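Local coordinates for Galactose/lactose metabolism regulatory protein GAL80 (Kluyveromyces lactis, PDB 3E1K), which represses the lactose/galactose metabolic genes, apparently by blocking the transcriptional activator LAC9 when no inducing sugar is present, at residues A232-N237 against A439-D444; G224-K229 against F414-F419; V121-A126 against K428-L433; K305-A310 against V319-G324; K95-Y100 against L125-Q130. All coordinates share one frame; numbering follows the deposited sequence.

Contact 1 (A232-N237 against A439-D444); sequences AMISNN and AVFRSD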
# COMPACT_ATOMS: atom_id res chain seq x y z
N ALA A 232 -7.29 -6.18 -8.19
CA ALA A 232 -7.11 -4.84 -8.67
C ALA A 232 -8.41 -4.02 -8.77
O ALA A 232 -9.50 -4.57 -8.96
CB ALA A 232 -6.26 -4.90 -9.96
N MET A 233 -8.25 -2.73 -8.50
CA MET A 233 -9.32 -1.76 -8.48
C MET A 233 -8.92 -0.48 -9.21
O MET A 233 -7.89 0.13 -8.91
CB MET A 233 -9.62 -1.48 -7.01
CG MET A 233 -10.29 -2.60 -6.29
SD MET A 233 -10.68 -2.02 -4.64
CE MET A 233 -11.42 -3.62 -4.04
N ILE A 234 -9.71 -0.03 -10.18
CA ILE A 234 -9.27 1.18 -10.90
C ILE A 234 -10.14 2.42 -10.85
O ILE A 234 -11.32 2.40 -11.25
CB ILE A 234 -8.84 0.95 -12.33
CG1 ILE A 234 -7.72 -0.11 -12.38
CG2 ILE A 234 -8.40 2.25 -12.95
CD1 ILE A 234 -7.98 -1.19 -13.46
N SER A 235 -9.55 3.52 -10.44
CA SER A 235 -10.28 4.75 -10.23
C SER A 235 -10.25 5.85 -11.27
O SER A 235 -9.32 5.94 -12.04
CB SER A 235 -9.96 5.32 -8.85
OG SER A 235 -11.13 5.42 -8.07
N ASN A 236 -11.31 6.66 -11.34
CA ASN A 236 -11.42 7.77 -12.32
C ASN A 236 -12.20 8.91 -11.69
O ASN A 236 -13.39 9.15 -11.95
CB ASN A 236 -12.10 7.30 -13.63
CG ASN A 236 -11.17 7.31 -14.83
OD1 ASN A 236 -10.88 6.23 -15.34
ND2 ASN A 236 -10.77 8.52 -15.31
N ASN A 237 -11.46 9.59 -10.81
CA ASN A 237 -12.00 10.71 -10.07
C ASN A 237 -11.49 12.05 -10.60
O ASN A 237 -11.91 13.11 -10.14
CB ASN A 237 -11.71 10.50 -8.59
CG ASN A 237 -11.94 9.06 -8.17
OD1 ASN A 237 -12.69 8.35 -8.81
ND2 ASN A 237 -11.36 8.64 -7.05
N ALA A 439 -5.26 -9.29 -16.53
CA ALA A 439 -5.74 -9.80 -15.27
C ALA A 439 -6.27 -8.63 -14.47
O ALA A 439 -7.47 -8.56 -14.20
CB ALA A 439 -4.56 -10.42 -14.58
N VAL A 440 -5.34 -7.76 -14.09
CA VAL A 440 -5.57 -6.54 -13.33
C VAL A 440 -6.89 -5.95 -13.82
O VAL A 440 -7.81 -5.66 -13.06
CB VAL A 440 -4.52 -5.52 -13.73
CG1 VAL A 440 -4.72 -4.22 -12.93
CG2 VAL A 440 -3.18 -6.13 -13.47
N PHE A 441 -6.93 -5.76 -15.13
CA PHE A 441 -8.11 -5.20 -15.72
C PHE A 441 -9.35 -5.99 -15.47
O PHE A 441 -10.34 -5.46 -14.96
CB PHE A 441 -7.91 -4.89 -17.19
CG PHE A 441 -7.28 -3.57 -17.38
CD1 PHE A 441 -5.95 -3.46 -17.77
CD2 PHE A 441 -8.01 -2.43 -17.03
CE1 PHE A 441 -5.40 -2.24 -17.89
CE2 PHE A 441 -7.46 -1.21 -17.20
CZ PHE A 441 -6.18 -1.13 -17.66
N ARG A 442 -9.29 -7.27 -15.85
CA ARG A 442 -10.43 -8.15 -15.64
C ARG A 442 -10.80 -8.17 -14.15
O ARG A 442 -11.97 -8.14 -13.76
CB ARG A 442 -10.15 -9.56 -16.16
CG ARG A 442 -11.19 -10.06 -17.17
CD ARG A 442 -10.95 -11.55 -17.44
NE ARG A 442 -9.75 -12.05 -16.78
CZ ARG A 442 -8.75 -12.64 -17.44
NH1 ARG A 442 -8.85 -12.84 -18.75
NH2 ARG A 442 -7.67 -13.08 -16.76
N SER A 443 -9.79 -8.19 -13.32
CA SER A 443 -10.02 -8.24 -11.90
C SER A 443 -10.85 -7.05 -11.42
O SER A 443 -11.87 -7.28 -10.76
CB SER A 443 -8.73 -8.25 -11.11
OG SER A 443 -9.07 -7.62 -9.90
N ASP A 444 -10.42 -5.81 -11.66
CA ASP A 444 -11.21 -4.68 -11.16
C ASP A 444 -12.61 -4.92 -11.67
O ASP A 444 -13.57 -4.94 -10.87
CB ASP A 444 -10.66 -3.32 -11.62
CG ASP A 444 -11.76 -2.22 -11.77
OD1 ASP A 444 -12.67 -2.15 -10.92
OD2 ASP A 444 -11.69 -1.42 -12.73
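Ser443 and Asp444 both place their first side-chain branch anti to the backbone N, and this brings OG of Ser443 to Ala232 N and CG of Asp444 to Ile234 N. For Ser443, chi1 of 151° brings OG within 2.9 Å of Ala232 N, whose N-H donates to it with an angle of 147° at the hydrogen; the same OG is also hydrogen-bonded with Lys448 O, so two partners grip it. The carboxylate of Asp444 lies beside the strand, with CG 3.4 Å from Ile234 N and OD2 3.7 Å from Ile234 CB, the two side chains crossing at about a right angle. An alanine in place of Asp444 would probably leave Ile234 without this flanking carboxylate and Lys229 of the second subunit without its weak, long ion-pair partner. Apolar contacts complete the interface: Ala232 CB meets Val440 CG1 at 3.4 Å, and Ile234 CD1 approaches Phe441 CE2 at 3.8 Å, obliquely to the ring. Met233 points its CB away from the helix and packs on Thr449 of the second subunit. The axes of strand 232-235 and helix 439-444 pass 6.4 Å apart at 79°. The arrangement is that of a helix laid across a strand of a large mixed sheet, helix 427-446 packing on strand 227-235 of the Gal80p C-terminal part.

Contact 2 (G224-K229 against F414-F419); sequences GSYFQK and FDKQGF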
# COMPACT_ATOMS: atom_id res chain seq x y z
N GLY A 224 12.00 -12.04 -8.27
CA GLY A 224 12.35 -13.15 -9.13
C GLY A 224 11.33 -14.25 -8.81
O GLY A 224 11.69 -15.42 -8.65
N SER A 225 10.06 -13.85 -8.70
CA SER A 225 8.97 -14.78 -8.42
C SER A 225 7.81 -14.16 -9.19
O SER A 225 7.71 -12.93 -9.34
CB SER A 225 8.50 -14.77 -7.00
OG SER A 225 7.14 -15.02 -7.17
N TYR A 226 6.97 -15.01 -9.74
CA TYR A 226 5.84 -14.45 -10.47
C TYR A 226 4.60 -14.37 -9.55
O TYR A 226 4.56 -14.80 -8.40
CB TYR A 226 5.48 -15.39 -11.61
CG TYR A 226 6.28 -15.28 -12.91
CD1 TYR A 226 6.91 -16.41 -13.45
CD2 TYR A 226 6.33 -14.08 -13.64
CE1 TYR A 226 7.63 -16.31 -14.68
CE2 TYR A 226 7.04 -13.96 -14.84
CZ TYR A 226 7.69 -15.07 -15.36
OH TYR A 226 8.32 -14.83 -16.54
N PHE A 227 3.52 -13.83 -10.07
CA PHE A 227 2.36 -13.77 -9.19
C PHE A 227 1.56 -15.05 -9.27
O PHE A 227 1.57 -15.78 -10.26
CB PHE A 227 1.44 -12.62 -9.50
CG PHE A 227 1.75 -11.41 -8.69
CD1 PHE A 227 2.41 -10.35 -9.29
CD2 PHE A 227 1.41 -11.32 -7.33
CE1 PHE A 227 2.74 -9.21 -8.56
CE2 PHE A 227 1.69 -10.17 -6.58
CZ PHE A 227 2.36 -9.11 -7.21
N GLN A 228 0.84 -15.28 -8.18
CA GLN A 228 -0.00 -16.45 -8.02
C GLN A 228 -1.43 -16.02 -8.17
O GLN A 228 -2.08 -16.37 -9.16
CB GLN A 228 0.13 -16.98 -6.62
CG GLN A 228 -0.98 -17.93 -6.26
CD GLN A 228 -0.81 -18.46 -4.84
OE1 GLN A 228 -1.11 -17.79 -3.86
NE2 GLN A 228 -0.24 -19.67 -4.74
N LYS A 229 -1.92 -15.22 -7.21
CA LYS A 229 -3.26 -14.66 -7.36
C LYS A 229 -3.15 -13.15 -7.13
O LYS A 229 -2.14 -12.66 -6.62
CB LYS A 229 -4.29 -15.29 -6.43
CG LYS A 229 -4.01 -14.95 -5.01
CD LYS A 229 -4.94 -15.64 -4.09
CE LYS A 229 -5.13 -14.78 -2.81
NZ LYS A 229 -6.18 -15.09 -1.82
N PHE A 414 16.96 -17.90 -27.54
CA PHE A 414 16.47 -17.67 -26.20
C PHE A 414 14.92 -17.69 -26.14
O PHE A 414 14.21 -17.51 -27.13
CB PHE A 414 17.04 -16.28 -25.94
CG PHE A 414 17.36 -15.98 -24.52
CD1 PHE A 414 17.21 -16.90 -23.50
CD2 PHE A 414 17.69 -14.68 -24.17
CE1 PHE A 414 17.47 -16.56 -22.17
CE2 PHE A 414 17.97 -14.31 -22.86
CZ PHE A 414 17.85 -15.26 -21.85
N ASP A 415 14.39 -17.89 -24.93
CA ASP A 415 12.94 -17.91 -24.72
C ASP A 415 12.28 -16.73 -23.99
O ASP A 415 11.27 -16.16 -24.44
CB ASP A 415 12.51 -19.13 -23.96
CG ASP A 415 12.94 -20.39 -24.66
OD1 ASP A 415 14.17 -20.50 -24.90
OD2 ASP A 415 12.04 -21.18 -24.94
N LYS A 416 12.91 -16.34 -22.88
CA LYS A 416 12.45 -15.20 -22.13
C LYS A 416 13.60 -15.02 -21.15
O LYS A 416 14.33 -15.99 -20.87
CB LYS A 416 11.27 -15.62 -21.32
CG LYS A 416 11.73 -16.25 -20.00
CD LYS A 416 10.68 -16.03 -18.90
CE LYS A 416 10.48 -17.29 -18.00
NZ LYS A 416 9.12 -17.79 -18.18
N GLN A 417 13.82 -13.80 -20.68
CA GLN A 417 14.92 -13.67 -19.78
C GLN A 417 14.38 -14.20 -18.48
O GLN A 417 15.05 -14.91 -17.77
CB GLN A 417 15.30 -12.23 -19.59
CG GLN A 417 16.48 -12.16 -18.69
CD GLN A 417 16.58 -10.73 -18.35
OE1 GLN A 417 15.60 -9.98 -18.51
NE2 GLN A 417 17.73 -10.31 -17.87
N GLY A 418 13.11 -13.90 -18.23
CA GLY A 418 12.49 -14.45 -17.04
C GLY A 418 13.04 -13.90 -15.71
O GLY A 418 12.66 -12.77 -15.23
N PHE A 419 13.88 -14.78 -15.10
CA PHE A 419 14.42 -14.38 -13.80
C PHE A 419 15.93 -14.46 -13.77
O PHE A 419 16.63 -14.27 -12.77
CB PHE A 419 13.79 -15.24 -12.74
CG PHE A 419 12.34 -14.90 -12.48
CD1 PHE A 419 11.50 -15.88 -11.95
CD2 PHE A 419 11.83 -13.63 -12.69
CE1 PHE A 419 10.17 -15.56 -11.64
CE2 PHE A 419 10.50 -13.32 -12.40
CZ PHE A 419 9.68 -14.28 -11.87
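Phe419 has Gly224 on one face of its ring and Tyr226 N at the edge, near the ring plane, while its own CZ sits over one face of the Tyr226 ring, 3.6 Å above the centre. Gly224 is the C-prime residue of a Schellman motif that ends helix 208-224: its phi is 91°, Ser225 N bonds to Gln220 O, and Gly224 N bonds to Tyr221 O. Phe419 therefore packs on the exit of this helix, just before strand 227-235. Gly224 CA makes a CH-pi contact, 3.6 Å from the Phe419 centroid and only 10° off the ring normal. The lack of a side chain suits this position, since at these backbone angles a CB would press on the preceding carbonyl O. The rings of Tyr226 and Phe419 meet obliquely, with centroids 4.5 Å apart and planes at 41°; Tyr226 CG is 3.7 Å from Phe419 CZ. Elsewhere Tyr226 touches Ile432 of helix 427-446. Lys416 and Tyr226 reach toward each other tip to tip, the lysine chain bent at chi3 and chi4, and NZ gives a weak hydrogen bond of 3.5 Å to Tyr226 OH.

Contact 3 (V121-A126 against K428-L433); sequences VEWALA and KDAIIL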
# COMPACT_ATOMS: atom_id res chain seq x y z
N VAL A 121 11.71 -4.13 -29.82
CA VAL A 121 10.46 -3.37 -29.68
C VAL A 121 10.40 -2.88 -28.25
O VAL A 121 11.15 -3.36 -27.39
CB VAL A 121 9.27 -4.30 -29.99
CG1 VAL A 121 7.91 -3.60 -29.87
CG2 VAL A 121 9.43 -4.84 -31.38
N GLU A 122 9.50 -1.92 -28.03
CA GLU A 122 9.37 -1.34 -26.71
C GLU A 122 8.11 -1.64 -25.92
O GLU A 122 7.08 -1.95 -26.50
CB GLU A 122 9.50 0.17 -26.78
CG GLU A 122 10.73 0.66 -27.48
CD GLU A 122 10.93 2.18 -27.23
OE1 GLU A 122 9.95 3.04 -27.15
OE2 GLU A 122 12.13 2.45 -26.89
N TRP A 123 8.24 -1.50 -24.61
CA TRP A 123 7.15 -1.74 -23.69
C TRP A 123 6.18 -0.62 -24.05
O TRP A 123 6.67 0.50 -24.26
CB TRP A 123 7.62 -1.67 -22.21
CG TRP A 123 6.46 -2.01 -21.36
CD1 TRP A 123 5.75 -1.19 -20.51
CD2 TRP A 123 5.71 -3.22 -21.47
NE1 TRP A 123 4.60 -1.83 -20.08
CE2 TRP A 123 4.55 -3.08 -20.66
CE3 TRP A 123 5.85 -4.38 -22.23
CZ2 TRP A 123 3.57 -4.09 -20.58
CZ3 TRP A 123 4.91 -5.41 -22.10
CH2 TRP A 123 3.80 -5.26 -21.25
N ALA A 124 4.89 -0.87 -24.27
CA ALA A 124 4.21 -2.15 -24.15
C ALA A 124 4.46 -2.83 -25.50
O ALA A 124 4.38 -2.17 -26.54
CB ALA A 124 2.67 -1.88 -23.93
N LEU A 125 4.73 -4.13 -25.51
CA LEU A 125 4.92 -4.80 -26.79
C LEU A 125 3.83 -4.39 -27.80
O LEU A 125 4.16 -3.96 -28.92
CB LEU A 125 4.92 -6.31 -26.58
CG LEU A 125 4.93 -7.10 -27.89
CD1 LEU A 125 6.15 -6.77 -28.71
CD2 LEU A 125 4.84 -8.57 -27.55
N ALA A 126 2.55 -4.53 -27.43
CA ALA A 126 1.43 -4.14 -28.32
C ALA A 126 0.47 -3.30 -27.52
O ALA A 126 0.75 -2.89 -26.39
CB ALA A 126 0.65 -5.33 -28.84
N LYS A 428 8.33 -13.04 -24.98
CA LYS A 428 7.76 -13.97 -24.02
C LYS A 428 7.49 -13.06 -22.82
O LYS A 428 6.37 -12.84 -22.39
CB LYS A 428 8.72 -15.03 -23.53
CG LYS A 428 7.97 -15.78 -22.46
CD LYS A 428 6.92 -16.82 -22.95
CE LYS A 428 5.41 -16.36 -22.85
NZ LYS A 428 4.31 -17.34 -22.79
N ASP A 429 8.61 -12.60 -22.27
CA ASP A 429 8.36 -11.67 -21.20
C ASP A 429 7.28 -10.66 -21.62
O ASP A 429 6.27 -10.69 -20.93
CB ASP A 429 9.69 -10.99 -20.93
CG ASP A 429 10.72 -12.01 -20.51
OD1 ASP A 429 10.14 -12.97 -19.95
OD2 ASP A 429 11.91 -11.75 -20.85
N ALA A 430 7.42 -9.81 -22.66
CA ALA A 430 6.43 -8.79 -23.00
C ALA A 430 5.03 -9.30 -22.71
O ALA A 430 4.17 -8.63 -22.13
CB ALA A 430 6.59 -8.30 -24.45
N ILE A 431 4.84 -10.55 -23.11
CA ILE A 431 3.56 -11.23 -23.04
C ILE A 431 2.99 -11.52 -21.65
O ILE A 431 1.82 -11.33 -21.35
CB ILE A 431 3.69 -12.52 -23.89
CG1 ILE A 431 2.73 -12.39 -25.07
CG2 ILE A 431 3.42 -13.77 -23.08
CD1 ILE A 431 3.40 -11.77 -26.29
N ILE A 432 3.86 -12.14 -20.87
CA ILE A 432 3.53 -12.56 -19.51
C ILE A 432 3.05 -11.31 -18.80
O ILE A 432 1.90 -11.28 -18.39
CB ILE A 432 4.77 -13.09 -18.85
CG1 ILE A 432 5.31 -14.26 -19.68
CG2 ILE A 432 4.45 -13.56 -17.49
CD1 ILE A 432 5.71 -15.46 -18.86
N LEU A 433 3.83 -10.23 -18.80
CA LEU A 433 3.38 -8.95 -18.24
C LEU A 433 1.99 -8.63 -18.82
O LEU A 433 1.01 -8.46 -18.06
CB LEU A 433 4.32 -7.82 -18.64
CG LEU A 433 4.10 -6.44 -18.08
CD1 LEU A 433 4.21 -6.56 -16.57
CD2 LEU A 433 5.22 -5.56 -18.56
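Leu125 and Ala430 make an apolar contact, with their CB atoms 3.4 Å apart. CG of Leu125 is anti to the backbone N (chi1 172°); beyond it CD2 meets Ala430 CB at 3.6 Å and Ile431 CD1 at 3.7 Å. Contacts of the indole form a second group. Leu433 lies over one face of Trp123 through CD2, a contact modelled too tightly for its exact spacing to be trusted, and Ala124 CB sits over the centre of the opposite face. Ala430 O approaches the indole rim near its plane, 3.3 Å from Trp123 CZ3. The segment 121-126 leaves strand 118-122 of the Rossmann domain, and the peptide bond between Trp123 and Ala124 is cis. Dehydrogenases of the Gfo/Idh/MocA family carry a Glu-Lys-Pro motif with a cis peptide before the proline at what is probably the equivalent place, here occupied by Glu122, Trp123 and Ala124. No hydrogen bond crosses between the two segments; Trp123 NE1 is hydrogen-bonded to Ser209 O, while Glu122 OE2 pairs with His36 NE2. Edge-to-face contact with His214 further flanks the indole.

Contact 4 (K305-A310 against V319-G324); sequences KIEGDA and VLYFYG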
# COMPACT_ATOMS: atom_id res chain seq x y z
N LYS A 305 15.12 -0.69 0.57
CA LYS A 305 14.17 0.27 0.05
C LYS A 305 14.80 1.02 -1.14
O LYS A 305 15.95 1.45 -1.11
CB LYS A 305 13.73 1.24 1.15
CG LYS A 305 12.32 1.78 1.04
CD LYS A 305 11.99 2.41 2.38
CE LYS A 305 11.44 3.84 2.25
NZ LYS A 305 12.51 4.81 2.71
N ILE A 306 14.00 1.15 -2.20
CA ILE A 306 14.37 1.91 -3.39
C ILE A 306 13.41 3.09 -3.56
O ILE A 306 12.17 2.93 -3.42
CB ILE A 306 14.14 1.12 -4.62
CG1 ILE A 306 14.50 -0.33 -4.31
CG2 ILE A 306 14.60 1.93 -5.78
CD1 ILE A 306 14.56 -1.31 -5.56
N GLU A 307 13.98 4.27 -3.79
CA GLU A 307 13.16 5.48 -3.79
C GLU A 307 13.48 6.48 -4.90
O GLU A 307 14.67 6.74 -5.07
CB GLU A 307 13.44 6.20 -2.46
CG GLU A 307 12.84 5.56 -1.21
CD GLU A 307 13.11 6.33 0.05
OE1 GLU A 307 14.12 7.01 -0.03
OE2 GLU A 307 12.36 6.34 1.08
N GLY A 308 12.48 6.97 -5.64
CA GLY A 308 12.70 7.90 -6.74
C GLY A 308 11.65 8.97 -6.53
O GLY A 308 10.75 8.78 -5.72
N ASP A 309 11.82 10.13 -7.18
CA ASP A 309 10.90 11.23 -7.02
C ASP A 309 10.09 11.17 -8.32
O ASP A 309 9.00 11.72 -8.47
CB ASP A 309 11.70 12.55 -6.92
CG ASP A 309 12.84 12.47 -5.92
OD1 ASP A 309 12.78 11.65 -4.98
OD2 ASP A 309 13.83 13.19 -6.13
N ALA A 310 10.66 10.44 -9.29
CA ALA A 310 9.97 10.28 -10.54
C ALA A 310 9.72 8.77 -10.63
O ALA A 310 10.68 8.03 -10.86
CB ALA A 310 10.85 10.72 -11.69
N VAL A 319 17.87 5.56 -5.77
CA VAL A 319 18.80 5.33 -4.69
C VAL A 319 18.38 4.13 -3.91
O VAL A 319 17.22 3.90 -3.64
CB VAL A 319 18.62 6.45 -3.75
CG1 VAL A 319 19.38 6.16 -2.48
CG2 VAL A 319 19.22 7.64 -4.40
N LEU A 320 19.35 3.35 -3.50
CA LEU A 320 19.01 2.16 -2.79
C LEU A 320 19.60 1.99 -1.41
O LEU A 320 20.80 1.89 -1.23
CB LEU A 320 19.40 0.94 -3.57
CG LEU A 320 18.89 -0.29 -2.84
CD1 LEU A 320 17.69 -0.73 -3.67
CD2 LEU A 320 20.05 -1.21 -3.26
N TYR A 321 18.67 1.85 -0.48
CA TYR A 321 19.08 1.69 0.88
C TYR A 321 18.78 0.27 1.17
O TYR A 321 17.70 -0.25 0.93
CB TYR A 321 18.18 2.49 1.81
CG TYR A 321 18.14 3.97 1.48
CD1 TYR A 321 17.08 4.54 0.76
CD2 TYR A 321 19.16 4.81 1.93
CE1 TYR A 321 17.02 5.89 0.52
CE2 TYR A 321 19.12 6.17 1.69
CZ TYR A 321 18.07 6.70 0.97
OH TYR A 321 18.03 8.03 0.67
N PHE A 322 19.77 -0.33 1.79
CA PHE A 322 19.46 -1.66 2.21
C PHE A 322 19.99 -1.76 3.63
O PHE A 322 20.90 -1.07 4.02
CB PHE A 322 20.19 -2.59 1.28
CG PHE A 322 20.83 -3.75 1.98
CD1 PHE A 322 20.25 -5.02 2.04
CD2 PHE A 322 22.06 -3.57 2.59
CE1 PHE A 322 20.86 -6.09 2.68
CE2 PHE A 322 22.66 -4.62 3.26
CZ PHE A 322 22.08 -5.88 3.30
N TYR A 323 19.54 -2.76 4.35
CA TYR A 323 20.09 -3.02 5.65
C TYR A 323 19.92 -4.49 6.03
O TYR A 323 18.84 -5.05 5.96
CB TYR A 323 19.35 -2.16 6.65
CG TYR A 323 19.58 -2.75 8.01
CD1 TYR A 323 20.78 -2.51 8.70
CD2 TYR A 323 18.62 -3.56 8.60
CE1 TYR A 323 21.00 -3.06 9.94
CE2 TYR A 323 18.83 -4.10 9.84
CZ TYR A 323 20.02 -3.85 10.52
OH TYR A 323 20.26 -4.39 11.76
N GLY A 324 20.97 -5.12 6.55
CA GLY A 324 20.79 -6.50 6.92
C GLY A 324 22.20 -7.11 6.88
O GLY A 324 23.22 -6.40 6.87
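Lys305 and Tyr321 form a hydrogen-bonded antiparallel pair in the beta hairpin of strands 303-308 and 319-323, and each satisfies both backbone polar groups of the other. Lys305 N donates to Tyr321 O at 2.6 Å, and Tyr321 N donates to Lys305 O at 2.8 Å with an N-H...O angle of 167°. At the next such pair, Glu307 N reaches Val319 O at 3.3 Å in the carbonyl plane, whereas the return bond from Val319 N to Glu307 O is weak at 3.5 Å. Between them, Ile306 and Leu320 form a non-hydrogen-bonded pair and turn their backbone bonds outward, to Ile295 and Phe369 of the flanking strands. Val319 also packs on an aromatic side chain of the bound activation-domain peptide. The salt bridge between Lys305 and Glu307 is modelled too short, so its geometry is doubtful. Glu307 crosses Tyr321 at about a right angle, carboxylate and ring planes 87° apart, with OE1 at the ring edge 3.2 Å from Tyr321 CE1.

Contact 5 (K95-Y100 against L125-Q130); sequences KVPEHY and LAASVQ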
# COMPACT_ATOMS: atom_id res chain seq x y z
N LYS A 95 4.54 4.72 -31.52
CA LYS A 95 3.33 4.57 -30.72
C LYS A 95 2.83 3.13 -30.68
O LYS A 95 2.77 2.47 -31.71
CB LYS A 95 2.18 5.35 -31.39
CG LYS A 95 2.39 6.84 -31.54
CD LYS A 95 1.13 7.44 -32.10
CE LYS A 95 1.19 8.95 -32.00
NZ LYS A 95 0.45 9.73 -33.05
N VAL A 96 2.42 2.71 -29.48
CA VAL A 96 1.89 1.37 -29.33
C VAL A 96 0.59 1.04 -30.04
O VAL A 96 0.28 -0.14 -30.22
CB VAL A 96 1.60 1.17 -27.88
CG1 VAL A 96 1.27 -0.29 -27.57
CG2 VAL A 96 2.74 1.78 -27.00
N PRO A 97 -0.15 2.03 -30.51
CA PRO A 97 -1.42 1.71 -31.16
C PRO A 97 -1.10 1.36 -32.61
O PRO A 97 -1.86 0.68 -33.30
CB PRO A 97 -2.18 3.04 -31.03
CG PRO A 97 -1.60 3.69 -29.69
CD PRO A 97 -0.34 2.94 -29.34
N GLU A 98 0.06 1.81 -33.07
CA GLU A 98 0.54 1.50 -34.40
C GLU A 98 1.55 0.38 -34.13
O GLU A 98 2.34 0.05 -35.00
CB GLU A 98 1.40 2.67 -34.92
CG GLU A 98 0.81 3.47 -36.05
CD GLU A 98 1.22 4.94 -35.89
OE1 GLU A 98 2.33 5.29 -36.33
OE2 GLU A 98 0.45 5.70 -35.28
N HIS A 99 1.61 -0.19 -32.94
CA HIS A 99 2.58 -1.24 -32.68
C HIS A 99 2.17 -2.49 -33.35
O HIS A 99 2.95 -3.15 -33.96
CB HIS A 99 2.79 -1.48 -31.21
CG HIS A 99 4.05 -0.89 -30.68
ND1 HIS A 99 4.43 -0.97 -29.37
CD2 HIS A 99 5.03 -0.20 -31.31
CE1 HIS A 99 5.58 -0.34 -29.20
NE2 HIS A 99 5.97 0.13 -30.36
N TYR A 100 0.92 -2.83 -33.26
CA TYR A 100 0.46 -4.03 -33.95
C TYR A 100 0.66 -3.94 -35.48
O TYR A 100 1.40 -4.75 -36.08
CB TYR A 100 -0.97 -4.40 -33.55
CG TYR A 100 -1.53 -5.64 -34.22
CD1 TYR A 100 -1.15 -6.93 -33.85
CD2 TYR A 100 -2.48 -5.50 -35.23
CE1 TYR A 100 -1.80 -8.07 -34.43
CE2 TYR A 100 -3.03 -6.62 -35.84
CZ TYR A 100 -2.67 -7.89 -35.47
OH TYR A 100 -3.27 -8.92 -36.15
N LEU A 125 4.73 -4.13 -25.51
CA LEU A 125 4.92 -4.80 -26.79
C LEU A 125 3.83 -4.39 -27.80
O LEU A 125 4.16 -3.96 -28.92
CB LEU A 125 4.92 -6.31 -26.58
CG LEU A 125 4.93 -7.10 -27.89
CD1 LEU A 125 6.15 -6.77 -28.71
CD2 LEU A 125 4.84 -8.57 -27.55
N ALA A 126 2.55 -4.53 -27.43
CA ALA A 126 1.43 -4.14 -28.32
C ALA A 126 0.47 -3.30 -27.52
O ALA A 126 0.75 -2.89 -26.39
CB ALA A 126 0.65 -5.33 -28.84
N ALA A 127 -0.69 -3.01 -28.09
CA ALA A 127 -1.60 -2.20 -27.32
C ALA A 127 -2.77 -3.00 -26.75
O ALA A 127 -3.61 -2.41 -26.06
CB ALA A 127 -2.10 -1.00 -28.09
N SER A 128 -2.90 -4.29 -27.06
CA SER A 128 -4.00 -5.06 -26.44
C SER A 128 -3.34 -6.41 -26.27
O SER A 128 -2.39 -6.67 -27.03
CB SER A 128 -5.22 -5.15 -27.32
OG SER A 128 -5.13 -6.41 -27.95
N VAL A 129 -3.75 -7.21 -25.29
CA VAL A 129 -3.01 -8.45 -25.09
C VAL A 129 -3.12 -9.20 -26.44
O VAL A 129 -2.12 -9.44 -27.10
CB VAL A 129 -3.47 -9.15 -23.79
CG1 VAL A 129 -4.99 -9.27 -23.70
CG2 VAL A 129 -2.69 -10.43 -23.49
N GLN A 130 -4.30 -9.64 -26.83
CA GLN A 130 -4.39 -10.58 -27.94
C GLN A 130 -3.79 -10.08 -29.20
O GLN A 130 -3.59 -10.77 -30.17
CB GLN A 130 -5.83 -10.89 -28.27
CG GLN A 130 -6.68 -10.96 -27.11
CD GLN A 130 -7.33 -9.69 -26.93
OE1 GLN A 130 -7.38 -9.16 -25.84
NE2 GLN A 130 -7.82 -9.15 -28.00
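Val96 and Ala127 bring their CA atoms to 5.4 Å, and His99 and Ala126 repeat that CA separation, so the loop and first helical residue of one segment lie close to the loop of the other. Both segments belong to the Rossmann domain: each follows the C-terminal end of a parallel strand, 89-92 or 118-122, and enters the helix that comes next, 99-108 or 129-139. Glu98 and Ser128 hold the two N-cap positions, and Ser128 OG receives a weak bond from Gln131 N. Among the side chains, Val96 sets CG1 anti to its backbone N (chi1 -170°), which directs that methyl to the other loop, 3.5 Å from Ala127 CB and near the Ala126 carbonyl. Ala127 CB is also 3.3 Å from Val96 O, with Pro97 CD farther off at 4.5 Å. The imidazole of His99 has Val96 N over the centre of one face. Its ND1 makes a weak hydrogen bond with Ala124 O, one peptide beyond the cis bond that precedes Ala124. An alanine in place of His99 would probably leave Ala124 O without this partner and open a gap between the Val96 backbone and the Leu125 carbonyl. Leu125 O lies 3.0 Å from His99 ND1.

In the fold
Along the chain, contact 5 opens first; contact 3, opening at 121-126 and closing at 428-433, encloses contacts 2 and 4, while contact 1 crosses both 2 and 3. Contact 4 also nests inside contacts 1 and 2. Contacts 3 and 5, with centres about 9 Å apart, share Leu125 and Ala126 on the Rossmann side. Helix 427-446 carries contact 3 near its start and contact 1 near its end, about 20 Å away between centres, so one helix joins the Rossmann domain to the large mixed sheet. Contacts 1 and 2 both use strand 227-235, and a probable hydrogen bond from Gln417 N to Asp429 OD2 links contacts 2 and 3. Contact 4, on the same sheet, borders the bound peptide.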